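Local structure of conserved hypothetical secreted protein (4RNY) at residues Ala37-Asn42 / Ala58-Ser63. The protein is a zinc-binding cell-shape determinant of the M23 peptidase family, probably a metalloendopeptidase. Residues are numbered along the deposited sequence; the frame is centred on the assembly and turned at random.
Sequences AEIQSN and ALIPIS
This buried contact pairs an apolar cluster of three isoleucines with a water bridge between backbones: I39, on the loop between helix 30-36 and strand 44-49, packs against I60 near the end of strand 55-61 of the N-terminal sheet and I62 just beyond it. I39 uses both of its branches. A chi1 of -64° sets CG1 beside the backbone N and leaves CG2 anti to it; CG1 lies 3.5 Å from CD1 of I62, while CG2 meets CG2 of I60 at 3.8 Å.

Beside this apolar patch the backbones are joined through water. The water takes the N-H of Q40, its oxygen 3.0 Å from Q40 N, and lies 2.8 Å from P61 O and 3.1 Å from E38 O; with more acceptors within reach than protons, it need not serve both carbonyls at once.

The carboxylate of E38 turns away from the strand: OE2 hydrogen-bonds to Y249 OH, and OE1 forms a salt bridge with R261, Q40 NE2 adding a weak hydrogen bond to OE1. The loop therefore faces two ways. E38 reaches the M23 peptidase region, its side chain about 6 Å from that of the zinc ligand H301, whereas I39 and I60 pack against W6, I39 also touching L11 and I60 F14 of helix 11-17, and I62 rests on I68 of strand 66-73.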
loop_
_atom_site.group_PDB
_atom_site.type_symbol
_atom_site.label_atom_id
_atom_site.label_comp_id
_atom_site.label_asym_id
_atom_site.label_seq_id
_atom_site.Cartn_x
_atom_site.Cartn_y
_atom_site.Cartn_z
ATOM N N ALA A 37 2.984 -14.294 -4.478
ATOM C CA ALA A 37 1.770 -14.533 -3.688
ATOM C C ALA A 37 0.980 -13.279 -3.421
ATOM O O ALA A 37 -0.093 -13.373 -2.871
ATOM C CB ALA A 37 2.085 -15.232 -2.366
ATOM N N GLU A 38 1.437 -12.107 -3.842
ATOM C CA GLU A 38 0.644 -10.902 -3.573
ATOM C C GLU A 38 0.001 -10.286 -4.810
ATOM O O GLU A 38 -0.025 -9.068 -4.954
ATOM C CB GLU A 38 1.505 -9.853 -2.881
ATOM C CG GLU A 38 1.761 -10.131 -1.410
ATOM C CD GLU A 38 0.554 -9.864 -0.474
ATOM O OE1 GLU A 38 -0.432 -9.187 -0.893
ATOM O OE2 GLU A 38 0.660 -10.294 0.712
ATOM N N ILE A 39 -0.502 -11.127 -5.701
ATOM C CA ILE A 39 -1.297 -10.657 -6.810
ATOM C C ILE A 39 -2.668 -10.406 -6.222
ATOM O O ILE A 39 -3.316 -11.318 -5.771
ATOM C CB ILE A 39 -1.437 -11.693 -7.933
ATOM C CG1 ILE A 39 -0.076 -11.981 -8.559
ATOM C CG2 ILE A 39 -2.405 -11.168 -8.990
ATOM C CD1 ILE A 39 0.019 -13.317 -9.251
ATOM N N GLN A 40 -3.084 -9.155 -6.202
ATOM C CA GLN A 40 -4.333 -8.794 -5.581
ATOM C C GLN A 40 -5.502 -8.861 -6.553
ATOM O O GLN A 40 -5.383 -8.525 -7.714
ATOM C CB GLN A 40 -4.185 -7.404 -4.939
ATOM C CG GLN A 40 -3.339 -7.437 -3.665
ATOM C CD GLN A 40 -3.790 -8.528 -2.693
ATOM O OE1 GLN A 40 -4.988 -8.695 -2.435
ATOM N NE2 GLN A 40 -2.831 -9.292 -2.163
ATOM N N SER A 41 -6.650 -9.256 -6.069
ATOM C CA SER A 41 -7.819 -9.227 -6.910
ATOM C C SER A 41 -8.252 -7.798 -7.213
ATOM O O SER A 41 -7.980 -6.887 -6.474
ATOM C CB SER A 41 -8.947 -10.025 -6.280
ATOM O OG SER A 41 -8.901 -9.920 -4.889
ATOM N N ASN A 42 -8.894 -7.632 -8.364
ATOM C CA ASN A 42 -9.338 -6.321 -8.802
ATOM C C ASN A 42 -8.258 -5.514 -9.520
ATOM O O ASN A 42 -8.535 -4.419 -10.011
ATOM C CB ASN A 42 -9.889 -5.520 -7.617
ATOM C CG ASN A 42 -11.202 -6.075 -7.086
ATOM O OD1 ASN A 42 -11.767 -5.541 -6.132
ATOM N ND2 ASN A 42 -11.694 -7.148 -7.700
ATOM N N ALA A 58 2.002 -11.545 -20.644
ATOM C CA ALA A 58 1.126 -11.054 -19.591
ATOM C C ALA A 58 1.989 -10.192 -18.672
ATOM O O ALA A 58 3.182 -10.522 -18.384
ATOM C CB ALA A 58 0.483 -12.208 -18.818
ATOM N N LEU A 59 1.380 -9.114 -18.225
ATOM C CA LEU A 59 1.947 -8.174 -17.243
ATOM C C LEU A 59 0.960 -8.063 -16.111
ATOM O O LEU A 59 -0.128 -7.486 -16.289
ATOM C CB LEU A 59 2.120 -6.810 -17.897
ATOM C CG LEU A 59 3.134 -6.773 -19.005
ATOM C CD1 LEU A 59 3.056 -5.434 -19.718
ATOM C CD2 LEU A 59 4.521 -6.998 -18.437
ATOM N N ILE A 60 1.317 -8.656 -14.977
ATOM C CA ILE A 60 0.485 -8.790 -13.814
ATOM C C ILE A 60 1.144 -8.058 -12.621
ATOM O O ILE A 60 2.232 -8.444 -12.239
ATOM C CB ILE A 60 0.333 -10.272 -13.441
ATOM C CG1 ILE A 60 -0.295 -11.060 -14.591
ATOM C CG2 ILE A 60 -0.516 -10.423 -12.192
ATOM C CD1 ILE A 60 -0.003 -12.536 -14.525
ATOM N N PRO A 61 0.479 -7.042 -12.044
ATOM C CA PRO A 61 1.023 -6.267 -10.944
ATOM C C PRO A 61 1.103 -7.042 -9.658
ATOM O O PRO A 61 0.164 -7.766 -9.303
ATOM C CB PRO A 61 0.039 -5.105 -10.772
ATOM C CG PRO A 61 -0.685 -5.021 -12.067
ATOM C CD PRO A 61 -0.768 -6.439 -12.532
ATOM N N ILE A 62 2.260 -6.907 -9.025
ATOM C CA ILE A 62 2.512 -7.338 -7.689
ATOM C C ILE A 62 2.354 -6.175 -6.706
ATOM O O ILE A 62 1.848 -6.354 -5.632
ATOM C CB ILE A 62 3.932 -7.920 -7.570
ATOM C CG1 ILE A 62 4.060 -9.164 -8.442
ATOM C CG2 ILE A 62 4.223 -8.274 -6.123
ATOM C CD1 ILE A 62 2.911 -10.135 -8.217
ATOM N N SER A 63 2.855 -5.010 -7.062
ATOM C CA SER A 63 2.649 -3.801 -6.304
ATOM C C SER A 63 2.418 -2.695 -7.300
ATOM O O SER A 63 2.207 -2.934 -8.495
ATOM C CB SER A 63 3.871 -3.478 -5.423
ATOM O OG SER A 63 5.043 -3.202 -6.225
HETATM O O HOH W 1 -1.208 -6.947 -6.948
#